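Local coordinates for protein beta-xylosidase (Uncultured organism, PDB 4MLG) that probably hydrolyses xylo-oligosaccharides, releasing xylose from their non-reducing ends as a family 43 beta-xylosidase built on a beta-propeller, at residues D44-M48 against T298-S302. Residues are numbered along the deposited sequence; the frame is centred on the assembly and turned at random.
Sequences DHFNM and TWLRS. With SO4 (sulfate ion), chain N.
Phe-46 turns the CD1 and CE1 side of its ring to one face of the guanidinium of Arg-301, the two planes inclined at 49°. From CB the arginine runs through CG, beside the backbone N, and a nearly extended CD, then bends at chi3 (-72°), which brings the head group to that side of the phenyl. NE makes a salt bridge with Asp-32. Arg-301 CZ lies 3.7 Å from Phe-46 CE1, which sits over the centre of the guanidinium face. Arg-301 NH2 approaches Phe-46 CD1 at 3.6 Å and, near the guanidinium plane, meets the methyl of Met-48, with CE 3.7 Å away. Arg-301 NH1 points to a sulfate, probably from the crystallisation liquor, in a weak hydrogen bond of 3.4 Å from NH1 to O1 that is nearly straight (168°). A leucine in place of Arg-301, lacking the guanidinium, would probably leave the carboxylate of Asp-32 without its charged mate and a gap beside Phe-46 CD1 and CE1. The Arg-301 side chain is about 10 Å from the bound calcium.

Beyond the arginine, Phe-46 CZ touches Thr-298 CG2 at 3.9 Å. His-45 CD2 packs 3.8 Å from Trp-299 CB, which lies at the edge of the imidazole, and CD2 also rests above one face of the phenyl, toward its rim.

Phe-46 centres an inverse gamma turn, and its own carbonyl O accepts hydrogen bonds from Gln-82 NE2 and Trp-84 NE1 of strand 81-91. The contact joins two loops of the beta-propeller, one between strands 24-32 and 50-56, the other leading from strand 283-290 into 302-308, with Arg-301 also touching Ala-14 of strand 12-14.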
ATOM      1  N   ASP A  44       1.099 -14.398 -12.683  1.00 57.50           N
ATOM      2  CA  ASP A  44       2.444 -13.897 -12.958  1.00 56.33           C
ATOM      3  C   ASP A  44       2.747 -13.890 -14.456  1.00 56.30           C
ATOM      4  O   ASP A  44       3.550 -13.085 -14.928  1.00 56.75           O
ATOM      5  CB  ASP A  44       3.500 -14.714 -12.207  1.00 59.38           C
ATOM      6  CG  ASP A  44       3.644 -14.292 -10.757  1.00 61.38           C
ATOM      7  OD1 ASP A  44       3.330 -13.125 -10.442  1.00 61.65           O
ATOM      8  OD2 ASP A  44       4.076 -15.125  -9.931  1.00 62.35           O
ATOM      9  N   HIS A  45       2.101 -14.785 -15.199  1.00 56.40           N
ATOM     10  CA  HIS A  45       2.296 -14.858 -16.645  1.00 57.36           C
ATOM     11  C   HIS A  45       1.739 -13.628 -17.357  1.00 56.63           C
ATOM     12  O   HIS A  45       2.116 -13.332 -18.491  1.00 56.64           O
ATOM     13  CB  HIS A  45       1.682 -16.138 -17.218  1.00 59.83           C
ATOM     14  CG  HIS A  45       0.262 -16.366 -16.806  1.00 60.41           C
ATOM     15  ND1 HIS A  45      -0.079 -16.918 -15.590  1.00 61.61           N
ATOM     16  CD2 HIS A  45      -0.904 -16.123 -17.449  1.00 61.41           C
ATOM     17  CE1 HIS A  45      -1.394 -17.002 -15.501  1.00 62.53           C
ATOM     18  NE2 HIS A  45      -1.918 -16.528 -16.617  1.00 62.40           N
ATOM     19  N   PHE A  46       0.836 -12.916 -16.690  1.00 55.94           N
ATOM     20  CA  PHE A  46       0.376 -11.626 -17.182  1.00 54.86           C
ATOM     21  C   PHE A  46       1.389 -10.559 -16.793  1.00 55.23           C
ATOM     22  O   PHE A  46       1.139  -9.741 -15.909  1.00 55.16           O
ATOM     23  CB  PHE A  46      -1.001 -11.284 -16.613  1.00 54.03           C
ATOM     24  CG  PHE A  46      -2.107 -12.157 -17.133  1.00 54.56           C
ATOM     25  CD1 PHE A  46      -2.534 -12.045 -18.445  1.00 54.08           C
ATOM     26  CD2 PHE A  46      -2.726 -13.081 -16.308  1.00 56.19           C
ATOM     27  CE1 PHE A  46      -3.554 -12.844 -18.926  1.00 55.38           C
ATOM     28  CE2 PHE A  46      -3.748 -13.882 -16.784  1.00 57.33           C
ATOM     29  CZ  PHE A  46      -4.161 -13.764 -18.095  1.00 56.78           C
ATOM     30  N   ASN A  47       2.538 -10.579 -17.459  1.00 56.42           N
ATOM     31  CA  ASN A  47       3.645  -9.703 -17.106  1.00 56.74           C
ATOM     32  C   ASN A  47       3.836  -8.581 -18.119  1.00 56.38           C
ATOM     33  O   ASN A  47       4.939  -8.377 -18.625  1.00 57.08           O
ATOM     34  CB  ASN A  47       4.936 -10.516 -16.980  1.00 58.77           C
ATOM     35  CG  ASN A  47       6.014  -9.788 -16.202  1.00 59.72           C
ATOM     36  OD1 ASN A  47       5.722  -8.991 -15.309  1.00 60.17           O
ATOM     37  ND2 ASN A  47       7.270 -10.056 -16.539  1.00 60.46           N
ATOM     38  N   MET A  48       2.761  -7.860 -18.419  1.00 55.79           N
ATOM     39  CA  MET A  48       2.846  -6.726 -19.333  1.00 55.88           C
ATOM     40  C   MET A  48       3.693  -5.620 -18.713  1.00 56.31           C
ATOM     41  O   MET A  48       3.778  -5.509 -17.489  1.00 56.04           O
ATOM     42  CB  MET A  48       1.452  -6.205 -19.686  1.00 54.11           C
ATOM     43  CG  MET A  48       0.548  -7.251 -20.316  1.00 52.80           C
ATOM     44  SD  MET A  48      -0.183  -8.366 -19.108  1.00 64.28           S
ATOM     45  CE  MET A  48      -1.662  -7.457 -18.677  1.00 40.25           C
ATOM     46  N   THR A 298      -3.562 -18.175 -23.419  1.00 57.53           N
ATOM     47  CA  THR A 298      -4.282 -17.190 -22.611  1.00 55.13           C
ATOM     48  C   THR A 298      -3.550 -15.856 -22.453  1.00 56.14           C
ATOM     49  O   THR A 298      -4.146 -14.789 -22.608  1.00 57.29           O
ATOM     50  CB  THR A 298      -4.599 -17.757 -21.212  1.00 52.48           C
ATOM     51  OG1 THR A 298      -5.440 -18.910 -21.341  1.00 53.50           O
ATOM     52  CG2 THR A 298      -5.297 -16.717 -20.349  1.00 50.04           C
ATOM     53  N   TRP A 299      -2.256 -15.921 -22.152  1.00 54.82           N
ATOM     54  CA  TRP A 299      -1.470 -14.720 -21.877  1.00 52.94           C
ATOM     55  C   TRP A 299      -1.067 -13.972 -23.147  1.00 53.79           C
ATOM     56  O   TRP A 299      -0.387 -12.948 -23.080  1.00 53.51           O
ATOM     57  CB  TRP A 299      -0.233 -15.069 -21.046  1.00 52.47           C
ATOM     58  CG  TRP A 299       0.650 -16.092 -21.686  1.00 53.60           C
ATOM     59  CD1 TRP A 299       1.788 -15.859 -22.400  1.00 54.81           C
ATOM     60  CD2 TRP A 299       0.465 -17.512 -21.676  1.00 54.73           C
ATOM     61  NE1 TRP A 299       2.326 -17.047 -22.834  1.00 57.10           N
ATOM     62  CE2 TRP A 299       1.532 -18.077 -22.403  1.00 56.73           C
ATOM     63  CE3 TRP A 299      -0.498 -18.361 -21.122  1.00 54.63           C
ATOM     64  CZ2 TRP A 299       1.662 -19.451 -22.591  1.00 57.80           C
ATOM     65  CZ3 TRP A 299      -0.367 -19.726 -21.310  1.00 55.91           C
ATOM     66  CH2 TRP A 299       0.705 -20.257 -22.038  1.00 57.16           C
ATOM     67  N   LEU A 300      -1.487 -14.486 -24.299  1.00 55.30           N
ATOM     68  CA  LEU A 300      -1.228 -13.828 -25.575  1.00 57.12           C
ATOM     69  C   LEU A 300      -2.547 -13.549 -26.289  1.00 58.46           C
ATOM     70  O   LEU A 300      -3.127 -14.438 -26.911  1.00 60.10           O
ATOM     71  CB  LEU A 300      -0.325 -14.689 -26.456  1.00 59.07           C
ATOM     72  CG  LEU A 300       1.067 -15.018 -25.912  1.00 59.86           C
ATOM     73  CD1 LEU A 300       1.839 -15.862 -26.912  1.00 62.44           C
ATOM     74  CD2 LEU A 300       1.824 -13.744 -25.585  1.00 59.10           C
ATOM     75  N   ARG A 301      -3.011 -12.308 -26.197  1.00 57.31           N
ATOM     76  CA  ARG A 301      -4.336 -11.951 -26.684  1.00 56.07           C
ATOM     77  C   ARG A 301      -4.282 -10.939 -27.823  1.00 56.90           C
ATOM     78  O   ARG A 301      -3.439 -10.045 -27.832  1.00 57.33           O
ATOM     79  CB  ARG A 301      -5.176 -11.406 -25.528  1.00 55.02           C
ATOM     80  CG  ARG A 301      -5.350 -12.394 -24.384  1.00 54.84           C
ATOM     81  CD  ARG A 301      -5.711 -11.706 -23.077  1.00 54.32           C
ATOM     82  NE  ARG A 301      -4.585 -10.967 -22.510  1.00 55.06           N
ATOM     83  CZ  ARG A 301      -4.620 -10.326 -21.346  1.00 53.81           C
ATOM     84  NH1 ARG A 301      -5.727 -10.331 -20.615  1.00 52.94           N
ATOM     85  NH2 ARG A 301      -3.548  -9.679 -20.912  1.00 53.44           N
ATOM     86  N   SER A 302      -5.189 -11.090 -28.784  1.00 58.68           N
ATOM     87  CA  SER A 302      -5.266 -10.179 -29.919  1.00 61.18           C
ATOM     88  C   SER A 302      -6.600  -9.446 -29.899  1.00 62.18           C
ATOM     89  O   SER A 302      -7.655 -10.075 -29.846  1.00 63.13           O
ATOM     90  CB  SER A 302      -5.111 -10.949 -31.230  1.00 62.65           C
ATOM     91  OG  SER A 302      -3.927 -11.728 -31.227  1.00 62.71           O
TER
HETATM   92  S   SO4 N 402      -6.484  -8.435 -16.737  1.00109.91           S
HETATM   93  O1  SO4 N 402      -5.568  -8.276 -17.862  1.00109.70           O
HETATM   94  O2  SO4 N 402      -7.844  -8.124 -17.165  1.00109.63           O
HETATM   95  O3  SO4 N 402      -6.425  -9.811 -16.253  1.00109.16           O
HETATM   96  O4  SO4 N 402      -6.097  -7.517 -15.670  1.00109.69           O